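Local structure of dnab-like replicative helicase (Bacillus phage SPP1, 3BH0) at residues L104-K108 against K109-K113; A85-Q88 against A89-S93; S121-A124 against Q125-K128; A160-S163 against V164-W168. The protein probably couples ATP hydrolysis to 5'-3' unwinding of DNA as a replicative helicase of the DnaB family, this chain being its ATPase domain. All coordinates share one frame; numbering follows the deposited sequence.

Contact 1 of 4, residues L104-K108 against K109-K113; sequences LEMGK and KENIK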
loop_
_atom_site.group_PDB
_atom_site.type_symbol
_atom_site.label_atom_id
_atom_site.label_comp_id
_atom_site.label_asym_id
_atom_site.label_seq_id
_atom_site.Cartn_x
_atom_site.Cartn_y
_atom_site.Cartn_z
ATOM N N LEU A 104 -6.038 8.767 7.222
ATOM C CA LEU A 104 -5.953 9.664 8.342
ATOM C C LEU A 104 -5.668 11.078 7.845
ATOM O O LEU A 104 -5.925 12.069 8.530
ATOM C CB LEU A 104 -4.852 9.163 9.268
ATOM C CG LEU A 104 -5.250 7.876 9.994
ATOM C CD1 LEU A 104 -4.257 6.772 9.690
ATOM C CD2 LEU A 104 -5.266 8.160 11.478
ATOM N N GLU A 105 -5.153 11.131 6.626
ATOM C CA GLU A 105 -4.799 12.358 5.954
ATOM C C GLU A 105 -6.031 12.959 5.245
ATOM O O GLU A 105 -6.282 14.154 5.346
ATOM C CB GLU A 105 -3.670 12.046 4.957
ATOM C CG GLU A 105 -3.046 13.250 4.304
ATOM C CD GLU A 105 -1.777 13.747 5.006
ATOM O OE1 GLU A 105 -1.885 14.468 6.044
ATOM O OE2 GLU A 105 -0.669 13.433 4.488
ATOM N N MET A 106 -6.807 12.116 4.570
ATOM C CA MET A 106 -7.858 12.552 3.663
ATOM C C MET A 106 -9.205 11.994 4.077
ATOM O O MET A 106 -9.255 10.935 4.710
ATOM C CB MET A 106 -7.585 12.015 2.250
ATOM C CG MET A 106 -6.274 12.413 1.608
ATOM S SD MET A 106 -6.088 11.654 -0.028
ATOM C CE MET A 106 -5.782 13.130 -0.957
ATOM N N GLY A 107 -10.289 12.677 3.690
ATOM C CA GLY A 107 -11.650 12.139 3.793
ATOM C C GLY A 107 -11.972 11.120 2.701
ATOM O O GLY A 107 -11.290 11.067 1.669
ATOM N N LYS A 108 -13.010 10.306 2.920
ATOM C CA LYS A 108 -13.432 9.293 1.943
ATOM C C LYS A 108 -13.727 9.936 0.601
ATOM O O LYS A 108 -13.340 9.406 -0.442
ATOM C CB LYS A 108 -14.700 8.536 2.376
ATOM C CG LYS A 108 -14.899 8.373 3.845
ATOM C CD LYS A 108 -16.265 7.749 4.176
ATOM C CE LYS A 108 -16.811 8.360 5.495
ATOM N NZ LYS A 108 -17.889 7.544 6.153
ATOM N N LYS A 109 -14.436 11.064 0.628
ATOM C CA LYS A 109 -14.750 11.804 -0.588
ATOM C C LYS A 109 -13.501 11.989 -1.453
ATOM O O LYS A 109 -13.517 11.701 -2.649
ATOM C CB LYS A 109 -15.334 13.183 -0.252
ATOM C CG LYS A 109 -16.781 13.204 0.231
ATOM C CD LYS A 109 -17.441 14.518 -0.187
ATOM C CE LYS A 109 -18.434 14.994 0.832
ATOM N NZ LYS A 109 -17.757 15.492 2.046
ATOM N N GLU A 110 -12.426 12.457 -0.823
ATOM C CA GLU A 110 -11.161 12.746 -1.482
ATOM C C GLU A 110 -10.470 11.509 -2.050
ATOM O O GLU A 110 -9.899 11.568 -3.118
ATOM C CB GLU A 110 -10.244 13.444 -0.494
ATOM C CG GLU A 110 -9.424 14.547 -1.094
ATOM C CD GLU A 110 -8.802 15.458 -0.031
ATOM O OE1 GLU A 110 -9.503 15.828 0.946
ATOM O OE2 GLU A 110 -7.615 15.818 -0.182
ATOM N N ASN A 111 -10.523 10.401 -1.317
ATOM C CA ASN A 111 -10.035 9.102 -1.779
ATOM C C ASN A 111 -10.838 8.594 -2.955
ATOM O O ASN A 111 -10.282 8.089 -3.919
ATOM C CB ASN A 111 -10.078 8.059 -0.636
ATOM C CG ASN A 111 -8.971 8.266 0.398
ATOM O OD1 ASN A 111 -7.840 7.844 0.200
ATOM N ND2 ASN A 111 -9.298 8.928 1.499
ATOM N N ILE A 112 -12.159 8.728 -2.861
ATOM C CA ILE A 112 -13.093 8.237 -3.884
ATOM C C ILE A 112 -12.923 8.958 -5.224
ATOM O O ILE A 112 -12.979 8.321 -6.279
ATOM C CB ILE A 112 -14.576 8.292 -3.383
ATOM C CG1 ILE A 112 -14.805 7.226 -2.315
ATOM C CG2 ILE A 112 -15.558 8.063 -4.528
ATOM C CD1 ILE A 112 -16.033 7.442 -1.481
ATOM N N LYS A 113 -12.701 10.272 -5.185
ATOM C CA LYS A 113 -12.443 11.029 -6.423
ATOM C C LYS A 113 -11.176 10.543 -7.116
ATOM O O LYS A 113 -11.180 10.346 -8.327
ATOM C CB LYS A 113 -12.415 12.542 -6.188
ATOM C CG LYS A 113 -13.816 13.162 -6.079
ATOM C CD LYS A 113 -13.748 14.648 -5.738
ATOM C CE LYS A 113 -15.123 15.335 -5.802
ATOM N NZ LYS A 113 -15.844 15.285 -4.505
#

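Contact 2 of 4, residues A85-Q88 against A89-S93; sequences ALKQ and AKNMS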
loop_
_atom_site.group_PDB
_atom_site.type_symbol
_atom_site.label_atom_id
_atom_site.label_comp_id
_atom_site.label_asym_id
_atom_site.label_seq_id
_atom_site.Cartn_x
_atom_site.Cartn_y
_atom_site.Cartn_z
ATOM N N ALA A 85 -0.377 3.508 -3.711
ATOM C CA ALA A 85 -1.167 2.741 -2.756
ATOM C C ALA A 85 -2.608 2.532 -3.243
ATOM O O ALA A 85 -3.125 1.409 -3.209
ATOM C CB ALA A 85 -1.141 3.406 -1.386
ATOM N N LEU A 86 -3.253 3.599 -3.713
ATOM C CA LEU A 86 -4.636 3.466 -4.200
ATOM C C LEU A 86 -4.703 2.571 -5.423
ATOM O O LEU A 86 -5.650 1.811 -5.594
ATOM C CB LEU A 86 -5.311 4.824 -4.457
ATOM C CG LEU A 86 -5.629 5.666 -3.207
ATOM C CD1 LEU A 86 -5.919 7.085 -3.577
ATOM C CD2 LEU A 86 -6.765 5.108 -2.351
ATOM N N LYS A 87 -3.672 2.635 -6.254
ATOM C CA LYS A 87 -3.614 1.797 -7.441
ATOM C C LYS A 87 -3.690 0.344 -6.975
ATOM O O LYS A 87 -4.614 -0.379 -7.337
ATOM C CB LYS A 87 -2.357 2.117 -8.245
ATOM C CG LYS A 87 -2.161 1.302 -9.500
ATOM C CD LYS A 87 -3.274 1.505 -10.498
ATOM C CE LYS A 87 -3.127 0.508 -11.639
ATOM N NZ LYS A 87 -4.116 0.818 -12.706
ATOM N N GLN A 88 -2.743 -0.039 -6.122
ATOM C CA GLN A 88 -2.741 -1.326 -5.428
ATOM C C GLN A 88 -4.077 -1.690 -4.801
ATOM O O GLN A 88 -4.574 -2.793 -5.018
ATOM C CB GLN A 88 -1.648 -1.376 -4.357
ATOM C CG GLN A 88 -0.252 -1.399 -4.922
ATOM C CD GLN A 88 0.757 -2.078 -4.018
ATOM O OE1 GLN A 88 1.905 -1.643 -3.926
ATOM N NE2 GLN A 88 0.345 -3.146 -3.350
ATOM N N ALA A 89 -4.661 -0.773 -4.035
ATOM C CA ALA A 89 -5.935 -1.047 -3.377
ATOM C C ALA A 89 -6.979 -1.551 -4.368
ATOM O O ALA A 89 -7.703 -2.506 -4.089
ATOM C CB ALA A 89 -6.446 0.183 -2.644
ATOM N N LYS A 90 -7.043 -0.921 -5.536
ATOM C CA LYS A 90 -8.063 -1.253 -6.512
ATOM C C LYS A 90 -7.733 -2.557 -7.216
ATOM O O LYS A 90 -8.635 -3.339 -7.508
ATOM C CB LYS A 90 -8.247 -0.108 -7.507
ATOM C CG LYS A 90 -9.646 -0.049 -8.150
ATOM C CD LYS A 90 -9.597 -0.552 -9.573
ATOM C CE LYS A 90 -10.982 -0.655 -10.190
ATOM N NZ LYS A 90 -10.814 -0.945 -11.662
ATOM N N ASN A 91 -6.444 -2.781 -7.472
ATOM C CA ASN A 91 -5.935 -4.019 -8.054
ATOM C C ASN A 91 -6.218 -5.257 -7.210
ATOM O O ASN A 91 -6.540 -6.322 -7.740
ATOM C CB ASN A 91 -4.429 -3.908 -8.257
ATOM C CG ASN A 91 -4.067 -3.155 -9.503
ATOM O OD1 ASN A 91 -4.925 -2.847 -10.332
ATOM N ND2 ASN A 91 -2.783 -2.862 -9.658
ATOM N N MET A 92 -6.068 -5.109 -5.898
ATOM C CA MET A 92 -6.414 -6.161 -4.944
ATOM C C MET A 92 -7.913 -6.355 -4.846
ATOM O O MET A 92 -8.379 -7.484 -4.712
ATOM C CB MET A 92 -5.880 -5.822 -3.564
ATOM C CG MET A 92 -4.389 -5.760 -3.502
ATOM S SD MET A 92 -3.888 -5.095 -1.929
ATOM C CE MET A 92 -2.155 -4.962 -2.261
ATOM N N SER A 93 -8.664 -5.257 -4.890
ATOM C CA SER A 93 -10.111 -5.318 -4.936
ATOM C C SER A 93 -10.566 -6.130 -6.139
ATOM O O SER A 93 -11.550 -6.862 -6.055
ATOM C CB SER A 93 -10.709 -3.920 -4.997
ATOM O OG SER A 93 -12.112 -3.990 -5.199
#

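Contact 3 of 4, residues S121-A124 against Q125-K128; sequences SINA and QKIK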
loop_
_atom_site.group_PDB
_atom_site.type_symbol
_atom_site.label_atom_id
_atom_site.label_comp_id
_atom_site.label_asym_id
_atom_site.label_seq_id
_atom_site.Cartn_x
_atom_site.Cartn_y
_atom_site.Cartn_z
ATOM N N SER A 121 -9.993 6.905 -16.422
ATOM C CA SER A 121 -9.109 7.806 -17.171
ATOM C C SER A 121 -9.754 9.179 -17.421
ATOM O O SER A 121 -9.837 9.654 -18.562
ATOM C CB SER A 121 -8.628 7.173 -18.486
ATOM O OG SER A 121 -7.328 6.624 -18.352
ATOM N N ILE A 122 -10.220 9.803 -16.344
ATOM C CA ILE A 122 -10.730 11.162 -16.404
ATOM C C ILE A 122 -9.662 12.112 -15.848
ATOM O O ILE A 122 -8.818 11.702 -15.050
ATOM C CB ILE A 122 -12.059 11.307 -15.636
ATOM C CG1 ILE A 122 -12.981 10.116 -15.934
ATOM C CG2 ILE A 122 -12.735 12.631 -15.992
ATOM C CD1 ILE A 122 -14.313 10.142 -15.205
ATOM N N ASN A 123 -9.685 13.365 -16.291
ATOM C CA ASN A 123 -8.736 14.372 -15.831
ATOM C C ASN A 123 -9.210 15.064 -14.542
ATOM O O ASN A 123 -10.382 15.449 -14.423
ATOM C CB ASN A 123 -8.473 15.392 -16.945
ATOM C CG ASN A 123 -7.429 16.412 -16.567
ATOM O OD1 ASN A 123 -7.757 17.551 -16.229
ATOM N ND2 ASN A 123 -6.162 16.005 -16.601
ATOM N N ALA A 124 -8.284 15.231 -13.595
ATOM C CA ALA A 124 -8.596 15.688 -12.238
ATOM C C ALA A 124 -9.108 17.124 -12.142
ATOM O O ALA A 124 -9.928 17.424 -11.282
ATOM C CB ALA A 124 -7.394 15.487 -11.322
ATOM N N GLN A 125 -8.616 18.016 -13.000
ATOM C CA GLN A 125 -9.076 19.412 -12.983
ATOM C C GLN A 125 -10.458 19.556 -13.602
ATOM O O GLN A 125 -11.299 20.314 -13.105
ATOM C CB GLN A 125 -8.081 20.350 -13.672
ATOM C CG GLN A 125 -6.839 20.670 -12.841
ATOM C CD GLN A 125 -7.157 21.015 -11.394
ATOM O OE1 GLN A 125 -7.840 22.003 -11.106
ATOM N NE2 GLN A 125 -6.656 20.194 -10.475
ATOM N N LYS A 126 -10.682 18.813 -14.683
ATOM C CA LYS A 126 -11.976 18.787 -15.355
ATOM C C LYS A 126 -13.029 18.258 -14.405
ATOM O O LYS A 126 -14.116 18.825 -14.299
ATOM C CB LYS A 126 -11.914 17.941 -16.632
ATOM C CG LYS A 126 -10.897 18.471 -17.634
ATOM C CD LYS A 126 -11.178 18.026 -19.054
ATOM C CE LYS A 126 -10.401 18.909 -20.039
ATOM N NZ LYS A 126 -10.646 18.549 -21.473
ATOM N N ILE A 127 -12.679 17.184 -13.695
ATOM C CA ILE A 127 -13.571 16.595 -12.704
ATOM C C ILE A 127 -13.705 17.474 -11.459
ATOM O O ILE A 127 -14.785 17.514 -10.845
ATOM C CB ILE A 127 -13.166 15.124 -12.347
ATOM C CG1 ILE A 127 -14.399 14.274 -12.071
ATOM C CG2 ILE A 127 -12.223 15.052 -11.156
ATOM C CD1 ILE A 127 -14.168 12.778 -12.297
ATOM N N LYS A 128 -12.611 18.184 -11.122
ATOM C CA LYS A 128 -12.423 18.846 -9.811
ATOM C C LYS A 128 -13.607 19.725 -9.469
ATOM O O LYS A 128 -14.219 19.601 -8.390
ATOM C CB LYS A 128 -11.118 19.665 -9.755
ATOM C CG LYS A 128 -11.040 20.592 -8.545
ATOM C CD LYS A 128 -9.620 20.964 -8.178
ATOM C CE LYS A 128 -9.607 21.655 -6.824
ATOM N NZ LYS A 128 -8.266 22.174 -6.462
#

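Contact 4 of 4, residues A160-S163 against V164-W168; sequences AGQS and VNYIW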
loop_
_atom_site.group_PDB
_atom_site.type_symbol
_atom_site.label_atom_id
_atom_site.label_comp_id
_atom_site.label_asym_id
_atom_site.label_seq_id
_atom_site.Cartn_x
_atom_site.Cartn_y
_atom_site.Cartn_z
ATOM N N ALA A 160 -9.854 11.040 11.785
ATOM C CA ALA A 160 -8.555 11.700 11.917
ATOM C C ALA A 160 -7.644 10.991 12.936
ATOM O O ALA A 160 -6.453 10.800 12.666
ATOM C CB ALA A 160 -8.725 13.165 12.267
ATOM N N GLY A 161 -8.216 10.606 14.081
ATOM C CA GLY A 161 -7.472 9.995 15.181
ATOM C C GLY A 161 -7.763 8.512 15.295
ATOM O O GLY A 161 -8.870 8.119 15.665
ATOM N N GLN A 162 -6.775 7.690 14.942
ATOM C CA GLN A 162 -6.930 6.241 14.963
ATOM C C GLN A 162 -5.674 5.621 15.543
ATOM O O GLN A 162 -4.560 5.922 15.095
ATOM C CB GLN A 162 -7.153 5.663 13.561
ATOM C CG GLN A 162 -8.326 6.216 12.797
ATOM C CD GLN A 162 -8.502 5.531 11.462
ATOM O OE1 GLN A 162 -8.414 4.319 11.372
ATOM N NE2 GLN A 162 -8.729 6.309 10.411
ATOM N N SER A 163 -5.860 4.774 16.551
ATOM C CA SER A 163 -4.768 3.991 17.127
ATOM C C SER A 163 -4.710 2.663 16.376
ATOM O O SER A 163 -5.601 2.374 15.563
ATOM C CB SER A 163 -5.057 3.751 18.610
ATOM O OG SER A 163 -6.336 3.142 18.751
ATOM N N VAL A 164 -3.692 1.851 16.640
ATOM C CA VAL A 164 -3.692 0.471 16.120
ATOM C C VAL A 164 -4.840 -0.321 16.748
ATOM O O VAL A 164 -5.455 -1.165 16.104
ATOM C CB VAL A 164 -2.357 -0.270 16.362
ATOM C CG1 VAL A 164 -2.433 -1.702 15.825
ATOM C CG2 VAL A 164 -1.233 0.464 15.695
ATOM N N ASN A 165 -5.121 -0.027 18.007
ATOM C CA ASN A 165 -6.220 -0.646 18.720
ATOM C C ASN A 165 -7.531 -0.421 17.986
ATOM O O ASN A 165 -8.279 -1.366 17.709
ATOM C CB ASN A 165 -6.292 -0.066 20.132
ATOM C CG ASN A 165 -6.836 -1.050 21.124
ATOM O OD1 ASN A 165 -8.057 -1.277 21.191
ATOM N ND2 ASN A 165 -5.941 -1.655 21.908
ATOM N N TYR A 166 -7.774 0.839 17.632
ATOM C CA TYR A 166 -8.933 1.223 16.839
ATOM C C TYR A 166 -8.997 0.428 15.541
ATOM O O TYR A 166 -10.059 -0.032 15.143
ATOM C CB TYR A 166 -8.907 2.733 16.571
ATOM C CG TYR A 166 -10.003 3.213 15.656
ATOM C CD1 TYR A 166 -11.184 3.743 16.170
ATOM C CD2 TYR A 166 -9.864 3.131 14.263
ATOM C CE1 TYR A 166 -12.208 4.181 15.306
ATOM C CE2 TYR A 166 -10.865 3.554 13.408
ATOM C CZ TYR A 166 -12.027 4.082 13.931
ATOM O OH TYR A 166 -13.015 4.498 13.073
ATOM N N ILE A 167 -7.855 0.263 14.883
ATOM C CA ILE A 167 -7.805 -0.413 13.576
ATOM C C ILE A 167 -7.988 -1.918 13.719
ATOM O O ILE A 167 -8.603 -2.562 12.858
ATOM C CB ILE A 167 -6.497 -0.072 12.801
ATOM C CG1 ILE A 167 -6.464 1.432 12.477
ATOM C CG2 ILE A 167 -6.339 -0.957 11.562
ATOM C CD1 ILE A 167 -5.219 1.911 11.778
ATOM N N TRP A 168 -7.426 -2.460 14.802
ATOM C CA TRP A 168 -7.639 -3.846 15.229
ATOM C C TRP A 168 -9.117 -4.175 15.253
ATOM O O TRP A 168 -9.568 -5.139 14.638
ATOM C CB TRP A 168 -7.074 -4.050 16.648
ATOM C CG TRP A 168 -6.829 -5.486 16.985
ATOM C CD1 TRP A 168 -7.765 -6.475 17.092
ATOM C CD2 TRP A 168 -5.560 -6.101 17.247
ATOM N NE1 TRP A 168 -7.161 -7.668 17.402
ATOM C CE2 TRP A 168 -5.805 -7.471 17.498
ATOM C CE3 TRP A 168 -4.240 -5.625 17.301
ATOM C CZ2 TRP A 168 -4.771 -8.384 17.804
ATOM C CZ3 TRP A 168 -3.211 -6.527 17.613
ATOM C CH2 TRP A 168 -3.487 -7.899 17.859
#

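Contact 1 of 4, residues L104-K108 against K109-K113
Between G107 and N111 the backbone makes the first clear i to i+4 bond of helix 108-119: N111 N reaches G107 O at 3.2 Å. This is a helix start with G107 as N-cap, where the loop leaving strand 98-103 turns into a helix of the P-loop NTPase domain. The next rung, from I112 N to K108 O at 2.8 Å, carries the winding on. G107 O has a second donor, since N111 ND2 also reaches it at 2.9 Å. This bond is more bent, 139° at the hydrogen, and the amide nitrogen stands well above the carbonyl plane. The arrangement follows from the first torsion of N111 (chi1 -74°), which lays CG beside its own backbone N and folds the amide back toward the cap. N111 ND2 also donates weakly to S103 OG, and S103 OG is hydrogen-bonded to M106 O. M106 packs beside the N111 amide: its CB lies 3.6 Å from N111 ND2, while its chain runs at about a right angle to the E110 side chain. M106 also touches residues of a probable Walker A loop, and D158 accepts from the backbone N of K108. Farther out, the M106 methyl CE stops 3.3 Å from E110 OE2, a carbon-to-oxygen contact beside the aliphatic part of E110.

Contact 2 of 4, residues A85-Q88 against A89-S93
The carboxamide of N91 lies with one face over the backbone of K87, whose carbonyl O is 3.6 Å from N91 CG and stands almost directly above it. At the O/N edge of the same amide comes the K87 side chain, its CE 3.9 Å from N91 ND2 and 4.0 Å from N91 OD1, displaced to the side on which K87 O lies. K87 gets there because CG is anti to the backbone N (chi1 179°) and the chain then bends at chi2 (62°), so the methylenes pass the amide on their way out. Neither polar end is spent on the other: N91 ND2 donates to S53 O, and K87 NZ bonds N304 OD1, at the start of the edge strand 304-307. All this happens on helix 81-93, the helix that follows what is probably the Walker A loop in a RecA-like P-loop fold. Its i to i+4 ladder is regular, with A89 N on A85 O at 2.8 Å and N91 N on K87 O at 3.0 Å, the latter 163° at the hydrogen. One residue along, Q88 and M92 run side by side in the same direction, and Q88 CB comes within 4.2 Å of M92 CE. A85, A89 and M92 press on strand 183-188, where M186 meets both alanines; L86 and A89 also meet strand 98-103 at L101 and V99.

Contact 3 of 4, residues S121-A124 against Q125-K128
N123 is the N-cap of helix 124-128, and its side chain can be followed outward across the first turn. Its CB meets K126 CG at 4.0 Å, the two side chains crossing at about a right angle. CG turns anti to the backbone N (chi1 -176°), which carries the amide along the start of the helix and leaves CG 4.1 Å from Q125 N and 4.2 Å from K126 CG. At the tip, OD1 accepts from Q125 N at 3.4 Å, a weak and bent capping bond (136°), and is also 3.6 Å from the methylene K126 CG. The backbone supplies the firmer grip, as I127 N donates to N123 O at 3.0 Å. An apolar contact also joins the loop to the turn: the residue before the cap, I122, aims its CB at the helix, and I127 does the same in return. Just ahead, S121 ends helix 108-119 in a Schellman motif with positive phi, so one helix is closed and the next capped within three residues. S121 O is taken by K141 NZ of helix 139-150, and I122 packs on L142 of that helix. I127 reaches I116 and V117 of helix 108-119, which places it between the preceding helix and the loop. The methyl CD1 of I127 meets both ends of the I122 fork, 3.9 Å from its CD1 and 4.0 Å from its CG2.

Contact 4 of 4, residues A160-S163 against V164-W168
S163 OG accepts the backbone N-H of Y166 at 2.9 Å and 164°, an almost straight bond that caps the start of helix 164-176. With chi1 at 55° the hydroxyl stands between the backbone N and the carbonyl carbon of its own residue, the crowded position, and from there it reaches forward over the first turn. It also packs on aliphatic carbon, with Y166 CB at 3.4 Å. S163 O takes up the next helical donor, I167 N, at 3.2 Å. Serine at the N-cap thus answers two amide N-H groups of the first turn, one by side chain and one by main chain. Beside the cap, Q162 crosses the Y166 ring at a slant, its CG 3.7 Å from both Y166 CD2 and CE2. The amide and ring planes are 62° apart, and Q162 OE1 comes to 3.3 Å from Y166 CE2. On another side the same oxygen meets I167 CG1 at 3.7 Å. Q162 NE2 bonds the backbone oxygens of K159 and F157, which holds the buried amide in place against the end of strand 154-157. The helix that begins here lies against the parallel part of the sheet: I167 touches H102 of strand 98-103 and V185 and I187 of strand 183-188, while V164 and W168 turn to helix 202-220, meeting D212 and M216 respectively.

In the fold
Along the chain the order is contacts 2, 1, 3, 4, all within the RecA-like ATPase domain. Strand 98-103 joins contact 2 on helix 81-93 to contact 1 at the head of helix 108-119; their centres are 15 Å apart, and L86 CD2 packs 3.9 Å from N111 OD1. Contact 3 follows helix 108-119, about 5 Å from contact 1 at the nearest atoms, and is the most peripheral. The centres of contacts 3 and 4 are 32 Å apart, yet contact 4 touches contact 1 through L104 and Q162. Contacts 1, 3 and 4 are helix starts. M106 and L86 touch probable Walker A residues, so contacts 1 and 2 border the probable nucleotide site.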